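Local atomic coordinates of oligopeptide-binding protein oppA (Lactococcus lactis, PDB entry 3DRF), a protein that binds oligopeptides in a voluminous cavity between its lobes, as the receptor of the OppABCDF ABC transporter that takes up peptides. Residues R333-Y338 / K386-D391. Sequence-based numbering, arbitrary orientation.
Sequences RQAIGY and KLLDED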
ATOM      1  N   ARG A 333     -13.740   7.261 -20.061  1.00  6.89           N
ATOM      2  CA  ARG A 333     -12.781   6.528 -19.173  1.00  6.76           C
ATOM      3  C   ARG A 333     -11.944   5.524 -19.961  1.00  6.62           C
ATOM      4  O   ARG A 333     -10.792   5.456 -19.831  1.00  6.98           O
ATOM      5  CB  ARG A 333     -13.536   5.774 -18.020  1.00  6.50           C
ATOM      6  CG  ARG A 333     -14.253   6.799 -17.073  1.00  7.09           C
ATOM      7  CD  ARG A 333     -14.747   6.155 -15.745  1.00  7.49           C
ATOM      8  NE  ARG A 333     -15.588   4.949 -15.960  1.00  6.88           N
ATOM      9  CZ  ARG A 333     -16.914   4.962 -16.048  1.00  7.49           C
ATOM     10  NH1 ARG A 333     -17.588   6.097 -16.011  1.00  9.31           N
ATOM     11  NH2 ARG A 333     -17.599   3.836 -16.215  1.00  8.51           N
ATOM     12  N   GLN A 334     -12.621   4.758 -20.813  1.00  6.89           N
ATOM     13  CA  GLN A 334     -11.948   3.753 -21.628  1.00  7.30           C
ATOM     14  C   GLN A 334     -11.002   4.404 -22.656  1.00  7.20           C
ATOM     15  O   GLN A 334      -9.882   3.996 -22.802  1.00  7.62           O
ATOM     16  CB  GLN A 334     -12.994   2.887 -22.366  1.00  7.23           C
ATOM     17  CG  GLN A 334     -13.816   1.930 -21.409  1.00  7.53           C
ATOM     18  CD  GLN A 334     -14.863   1.158 -22.159  1.00  9.04           C
ATOM     19  OE1 GLN A 334     -15.098   1.423 -23.291  1.00 10.87           O
ATOM     20  NE2 GLN A 334     -15.434   0.167 -21.525  1.00  9.06           N
ATOM     21  N   ALA A 335     -11.488   5.473 -23.294  1.00  7.00           N
ATOM     22  CA  ALA A 335     -10.712   6.159 -24.354  1.00  7.07           C
ATOM     23  C   ALA A 335      -9.383   6.715 -23.784  1.00  7.40           C
ATOM     24  O   ALA A 335      -8.358   6.589 -24.358  1.00  7.87           O
ATOM     25  CB  ALA A 335     -11.566   7.296 -25.054  1.00  7.87           C
ATOM     26  N   ILE A 336      -9.491   7.321 -22.609  1.00  7.51           N
ATOM     27  CA  ILE A 336      -8.323   7.945 -21.966  1.00  7.89           C
ATOM     28  C   ILE A 336      -7.275   6.848 -21.609  1.00  7.77           C
ATOM     29  O   ILE A 336      -6.128   7.039 -21.712  1.00  7.36           O
ATOM     30  CB  ILE A 336      -8.790   8.824 -20.795  1.00  7.65           C
ATOM     31  CG1 ILE A 336      -9.489  10.071 -21.360  1.00  9.06           C
ATOM     32  CG2 ILE A 336      -7.579   9.242 -19.854  1.00  8.24           C
ATOM     33  CD1 ILE A 336     -10.203  10.954 -20.285  1.00  9.99           C
ATOM     34  N   GLY A 337      -7.771   5.665 -21.231  1.00  7.60           N
ATOM     35  CA  GLY A 337      -6.906   4.488 -21.025  1.00  7.58           C
ATOM     36  C   GLY A 337      -6.231   3.978 -22.316  1.00  8.07           C
ATOM     37  O   GLY A 337      -5.084   3.781 -22.348  1.00  8.31           O
ATOM     38  N   TYR A 338      -7.028   3.873 -23.383  1.00  7.64           N
ATOM     39  CA  TYR A 338      -6.463   3.383 -24.675  1.00  8.06           C
ATOM     40  C   TYR A 338      -5.446   4.346 -25.305  1.00  7.41           C
ATOM     41  O   TYR A 338      -4.637   3.944 -26.073  1.00  8.49           O
ATOM     42  CB  TYR A 338      -7.571   3.055 -25.703  1.00  8.34           C
ATOM     43  CG  TYR A 338      -8.305   1.760 -25.394  1.00  8.35           C
ATOM     44  CD1 TYR A 338      -7.625   0.550 -25.353  1.00 10.09           C
ATOM     45  CD2 TYR A 338      -9.677   1.751 -25.159  1.00  9.77           C
ATOM     46  CE1 TYR A 338      -8.288  -0.665 -25.062  1.00  9.92           C
ATOM     47  CE2 TYR A 338     -10.351   0.549 -24.877  1.00 10.37           C
ATOM     48  CZ  TYR A 338      -9.635  -0.642 -24.832  1.00 10.88           C
ATOM     49  OH  TYR A 338     -10.310  -1.801 -24.555  1.00 12.61           O
ATOM     50  N   LYS A 386     -12.707   6.497 -31.804  1.00 11.52           N
ATOM     51  CA  LYS A 386     -13.999   5.876 -32.160  1.00 12.06           C
ATOM     52  C   LYS A 386     -14.966   5.934 -30.961  1.00 11.35           C
ATOM     53  O   LYS A 386     -16.070   6.300 -31.115  1.00 11.68           O
ATOM     54  CB  LYS A 386     -13.765   4.438 -32.632  1.00 13.02           C
ATOM     55  CG  LYS A 386     -15.050   3.714 -33.047  1.00 15.99           C
ATOM     56  CD  LYS A 386     -14.707   2.317 -33.603  1.00 19.44           C
ATOM     57  CE  LYS A 386     -15.891   1.481 -33.926  1.00 22.74           C
ATOM     58  NZ  LYS A 386     -16.252   0.788 -32.806  1.00 24.65           N
ATOM     59  N   LEU A 387     -14.483   5.541 -29.768  1.00 10.51           N
ATOM     60  CA  LEU A 387     -15.295   5.539 -28.551  1.00 10.39           C
ATOM     61  C   LEU A 387     -15.859   6.921 -28.267  1.00 10.23           C
ATOM     62  O   LEU A 387     -16.977   7.057 -27.903  1.00 10.64           O
ATOM     63  CB  LEU A 387     -14.466   5.051 -27.342  1.00 10.39           C
ATOM     64  CG  LEU A 387     -14.230   3.536 -27.323  1.00 10.51           C
ATOM     65  CD1 LEU A 387     -13.120   3.213 -26.350  1.00 10.73           C
ATOM     66  CD2 LEU A 387     -15.508   2.777 -26.814  1.00 13.24           C
ATOM     67  N   LEU A 388     -15.021   7.936 -28.443  1.00  9.94           N
ATOM     68  CA  LEU A 388     -15.424   9.314 -28.162  1.00 10.04           C
ATOM     69  C   LEU A 388     -16.428   9.820 -29.219  1.00 10.78           C
ATOM     70  O   LEU A 388     -17.377  10.433 -28.873  1.00 10.59           O
ATOM     71  CB  LEU A 388     -14.169  10.232 -28.077  1.00  9.86           C
ATOM     72  CG  LEU A 388     -13.327   9.930 -26.797  1.00  9.48           C
ATOM     73  CD1 LEU A 388     -11.993  10.693 -26.905  1.00 10.68           C
ATOM     74  CD2 LEU A 388     -14.141  10.322 -25.559  1.00 11.26           C
ATOM     75  N   ASP A 389     -16.169   9.513 -30.490  1.00 11.79           N
ATOM     76  CA  ASP A 389     -17.093   9.865 -31.589  1.00 12.76           C
ATOM     77  C   ASP A 389     -18.469   9.227 -31.315  1.00 13.45           C
ATOM     78  O   ASP A 389     -19.449   9.885 -31.373  1.00 14.46           O
ATOM     79  CB  ASP A 389     -16.596   9.317 -32.948  1.00 13.06           C
ATOM     80  CG  ASP A 389     -15.586  10.185 -33.608  1.00 14.85           C
ATOM     81  OD1 ASP A 389     -15.381  11.314 -33.178  1.00 16.56           O
ATOM     82  OD2 ASP A 389     -14.969   9.703 -34.505  1.00 17.37           O
ATOM     83  N   GLU A 390     -18.467   7.940 -30.996  1.00 13.45           N
ATOM     84  CA  GLU A 390     -19.709   7.164 -30.712  1.00 14.36           C
ATOM     85  C   GLU A 390     -20.494   7.706 -29.525  1.00 14.10           C
ATOM     86  O   GLU A 390     -21.676   7.602 -29.474  1.00 15.91           O
ATOM     87  CB  GLU A 390     -19.400   5.668 -30.512  1.00 14.72           C
ATOM     88  CG  GLU A 390     -18.977   4.936 -31.769  1.00 17.06           C
ATOM     89  CD  GLU A 390     -18.534   3.528 -31.532  1.00 19.78           C
ATOM     90  OE1 GLU A 390     -18.251   3.116 -30.408  1.00 21.94           O
ATOM     91  OE2 GLU A 390     -18.439   2.847 -32.516  1.00 22.63           O
ATOM     92  N   ASP A 391     -19.808   8.312 -28.561  1.00 13.28           N
ATOM     93  CA  ASP A 391     -20.426   8.849 -27.353  1.00 12.96           C
ATOM     94  C   ASP A 391     -20.811  10.326 -27.454  1.00 12.17           C
ATOM     95  O   ASP A 391     -21.199  10.900 -26.547  1.00 12.84           O
ATOM     96  CB  ASP A 391     -19.491   8.606 -26.125  1.00 13.50           C
ATOM     97  CG  ASP A 391     -20.198   8.716 -24.805  1.00 15.21           C
ATOM     98  OD1 ASP A 391     -21.242   8.170 -24.636  1.00 18.24           O
ATOM     99  OD2 ASP A 391     -19.745   9.466 -23.983  1.00 17.41           O
TER
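The CA atoms of A335 and L387 are the nearest pair across segments 333-338 and 386-391, 6.2 Å apart. Helical residues 333-338 and 386-390 run nearly antiparallel, at 159°, and their axes come within 9.2 Å. This is antiparallel helix-helix packing around a small residue, A335, about 30 Å from the centre of the chain. The A335 CB sits against the branch point of L388, 3.6 Å from CG, with both L388 methyls nearby. CD1 of L387 lies against both Q334 CB and the Y338 ring, 3.9 Å from Y338 CD2. CG of L387 stands beside its backbone N (chi1 -75°), which carries CD1 to these two residues. The other methyl, CD2, meets Q334 OE1 at 3.8 Å. The L387 side chain crosses those of Q334 and Y338 at about a right angle. The contact is mainly apolar, with no polar bond between the two segments. Q334 NE2 bonds elsewhere, to K532 O. Two polar ties join the helices outside this contact: Y338 OH to K383 NZ, about one turn before L387, and N331 ND2 to L387 O. Helix 330-339 also touches strand 292-307, through I336 on M305 and Y307, while D389 and D391 pair with R402 and K404 of strand 401-404.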